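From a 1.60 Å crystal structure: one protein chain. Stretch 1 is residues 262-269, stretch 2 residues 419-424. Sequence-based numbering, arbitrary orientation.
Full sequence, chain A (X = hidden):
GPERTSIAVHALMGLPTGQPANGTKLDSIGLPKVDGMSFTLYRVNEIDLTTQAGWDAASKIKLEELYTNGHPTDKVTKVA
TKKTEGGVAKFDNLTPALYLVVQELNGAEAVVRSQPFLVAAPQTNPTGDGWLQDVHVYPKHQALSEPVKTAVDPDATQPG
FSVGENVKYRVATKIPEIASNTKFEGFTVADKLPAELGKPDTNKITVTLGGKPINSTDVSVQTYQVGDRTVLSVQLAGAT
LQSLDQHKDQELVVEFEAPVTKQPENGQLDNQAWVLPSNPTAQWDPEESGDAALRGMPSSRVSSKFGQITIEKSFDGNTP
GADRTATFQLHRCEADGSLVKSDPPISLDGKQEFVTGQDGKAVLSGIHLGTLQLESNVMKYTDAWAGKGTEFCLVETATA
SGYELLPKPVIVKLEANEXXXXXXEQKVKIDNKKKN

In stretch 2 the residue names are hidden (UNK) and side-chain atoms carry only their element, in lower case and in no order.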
# COMPACT_ATOMS: atom_id res chain seq x y z
N LYS A 262 -19.68 -0.30 -1.70
CA LYS A 262 -20.20 -0.04 -3.04
C LYS A 262 -19.35 -0.68 -4.07
O LYS A 262 -18.16 -0.94 -3.86
CB LYS A 262 -20.35 1.44 -3.31
CG LYS A 262 -19.08 2.21 -3.25
CD LYS A 262 -19.36 3.71 -3.14
CE LYS A 262 -18.11 4.55 -3.13
NZ LYS A 262 -18.46 6.03 -3.16
N GLN A 263 -19.96 -0.89 -5.23
CA GLN A 263 -19.27 -1.51 -6.33
C GLN A 263 -18.29 -0.50 -6.92
O GLN A 263 -18.69 0.62 -7.29
CB GLN A 263 -20.28 -1.87 -7.41
CG GLN A 263 -19.65 -2.39 -8.71
CD GLN A 263 -20.70 -2.82 -9.70
OE1 GLN A 263 -21.04 -4.02 -9.82
NE2 GLN A 263 -21.22 -1.86 -10.41
N PRO A 264 -17.03 -0.92 -7.10
CA PRO A 264 -16.11 -0.04 -7.81
C PRO A 264 -16.63 0.18 -9.23
O PRO A 264 -17.04 -0.80 -9.90
CB PRO A 264 -14.80 -0.83 -7.83
CG PRO A 264 -14.91 -1.78 -6.79
CD PRO A 264 -16.37 -2.15 -6.67
N GLU A 265 -16.63 1.43 -9.64
CA GLU A 265 -17.14 1.78 -10.98
C GLU A 265 -16.41 1.06 -12.10
O GLU A 265 -17.05 0.74 -13.13
CB GLU A 265 -17.09 3.28 -11.19
CG GLU A 265 -18.08 3.99 -10.30
CD GLU A 265 -18.28 5.41 -10.71
OE1 GLU A 265 -19.26 5.68 -11.43
OE2 GLU A 265 -17.44 6.26 -10.33
N ASN A 266 -15.13 0.75 -11.90
CA ASN A 266 -14.37 0.06 -12.95
C ASN A 266 -14.16 -1.39 -12.58
O ASN A 266 -13.26 -2.03 -13.11
CB ASN A 266 -13.04 0.76 -13.16
CG ASN A 266 -12.16 0.72 -11.95
OD1 ASN A 266 -12.54 0.18 -10.90
ND2 ASN A 266 -10.96 1.32 -12.06
N GLY A 267 -14.93 -1.88 -11.60
CA GLY A 267 -14.79 -3.22 -11.07
C GLY A 267 -13.61 -3.52 -10.20
O GLY A 267 -13.54 -4.61 -9.70
N GLN A 268 -12.70 -2.56 -10.01
CA GLN A 268 -11.44 -2.83 -9.36
C GLN A 268 -11.46 -2.30 -7.92
O GLN A 268 -11.47 -1.09 -7.72
CB GLN A 268 -10.30 -2.17 -10.11
CG GLN A 268 -10.35 -2.34 -11.61
CD GLN A 268 -10.43 -3.79 -12.02
OE1 GLN A 268 -11.47 -4.29 -12.57
NE2 GLN A 268 -9.32 -4.50 -11.77
N LEU A 269 -11.45 -3.22 -6.95
CA LEU A 269 -11.30 -2.88 -5.54
C LEU A 269 -9.81 -3.16 -5.23
O LEU A 269 -9.40 -4.32 -4.99
CB LEU A 269 -12.21 -3.69 -4.66
CG LEU A 269 -12.12 -3.39 -3.19
CD1 LEU A 269 -12.84 -2.11 -2.80
CD2 LEU A 269 -12.75 -4.55 -2.42
N UNK A 419 -6.18 -10.88 -15.83
CA UNK A 419 -6.17 -9.74 -16.73
C UNK A 419 -7.33 -8.75 -16.57
O UNK A 419 -7.29 -7.68 -17.17
o UNK A 419 -7.41 -10.52 -18.73
c UNK A 419 -6.13 -10.18 -18.19
N UNK A 420 -8.36 -9.12 -15.82
CA UNK A 420 -9.58 -8.30 -15.70
C UNK A 420 -9.21 -6.94 -15.17
O UNK A 420 -8.64 -6.86 -14.11
o UNK A 420 -10.88 -10.25 -15.42
c UNK A 420 -11.87 -8.20 -14.61
c UNK A 420 -10.58 -9.00 -14.77
N UNK A 421 -9.55 -5.89 -15.90
CA UNK A 421 -9.28 -4.54 -15.39
C UNK A 421 -10.40 -3.53 -15.64
O UNK A 421 -10.20 -2.33 -15.51
o UNK A 421 -8.81 -4.17 -18.21
c UNK A 421 -7.94 -4.02 -15.93
n UNK A 421 -6.70 -3.44 -17.88
c UNK A 421 -7.87 -3.88 -17.44
N UNK A 422 -11.57 -4.04 -16.02
CA UNK A 422 -12.80 -3.27 -16.08
C UNK A 422 -13.92 -4.10 -15.41
O UNK A 422 -13.74 -5.28 -15.13
c UNK A 422 -12.05 -2.09 -18.13
c UNK A 422 -13.15 -2.92 -17.50
c UNK A 422 -13.46 -4.17 -18.32
N UNK A 423 -15.06 -3.45 -15.15
CA UNK A 423 -16.18 -4.12 -14.54
C UNK A 423 -16.66 -5.27 -15.42
O UNK A 423 -16.84 -5.12 -16.61
c UNK A 423 -18.57 -3.62 -13.62
c UNK A 423 -18.29 -3.91 -12.17
c UNK A 423 -19.68 -2.62 -13.75
c UNK A 423 -17.30 -3.11 -14.29
N UNK A 424 -16.84 -6.44 -14.84
CA UNK A 424 -17.32 -7.58 -15.60
C UNK A 424 -18.85 -7.48 -15.63
O UNK A 424 -19.46 -7.32 -14.58
c UNK A 424 -16.89 -8.90 -14.98
c UNK A 424 -15.36 -9.02 -14.93
c UNK A 424 -17.47 -10.04 -15.74

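Position 419 has two side-chain atoms, one carbon followed by one oxygen. The side chain stays far from stretch 1 and touches nothing there. A single carbon ending in an oxygen is a hydroxymethyl group, so this is Ser 419. Its hydroxyl is hydrogen-bonded to a residue flanking the stretch.

Position 420 has three side-chain atoms. The first carbon carries one oxygen and one carbon, so the branch is at CB. The side chain approaches the end of the Gln 268 side chain only loosely. The backbone comes closer. This is Thr 420.

Position 421 has four side-chain atoms: two carbons, the second carrying one oxygen and one nitrogen. That is a short carboxamide. The bond from CA to CB points away from stretch 1. The main chain makes the closer contact, with the end of the Gln 268 side chain. The residue is Asn 421.

Position 422 has three carbons, the first carrying the other two. There is no polar atom. The CA-to-CB bond also points away. The backbone faces Asn 266 instead. CA of position 422 is 3.3 Å from O of Asn 266, a CA-H...O contact. This is Val 422.

Position 423 has four carbons, forked at the second. One end carbon lies against the CA of Gly 267 and near the side-chain oxygen of Gln 263. The fork lies one carbon beyond CB, which gives Leu 423. It has the largest covered area in the stretch. CD1 of Leu 423 packs 3.7 Å from CA of Gly 267 and 3.6 Å from OE1 of Gln 263.

Position 424 has three carbons, again branched at the first. Its side chain does not touch stretch 1. This is Val 424.

Stretch 1 makes a type I turn from Pro 264 to Gly 267, and the contact is built around it. The turn is closed by a hydrogen bond from N of Gly 267 to O of Pro 264, 2.9 Å long. Asn 266 braces its exit, as OD1 of Asn 266 accepts a hydrogen bond of 2.9 Å from N of Gln 268. Gly 267 lets the chains come close: CA of Gly 267 is 3.8 Å from CA of Leu 423. A CB on Gly 267 would clash with that same CA, and the positive phi also favours glycine. Leu 423 packs against the turn, while the end of Gln 268 lies along the backbone of 420 to 422. No clear hydrogen bond joins the stretches. N of Leu 423 is 3.1 Å from O of Asn 266, but the angle is poor. What can be read plainly is the packing of Leu 423 on the turn and the close approach of the two backbones.

Stretch 2 419-424: STNVLV
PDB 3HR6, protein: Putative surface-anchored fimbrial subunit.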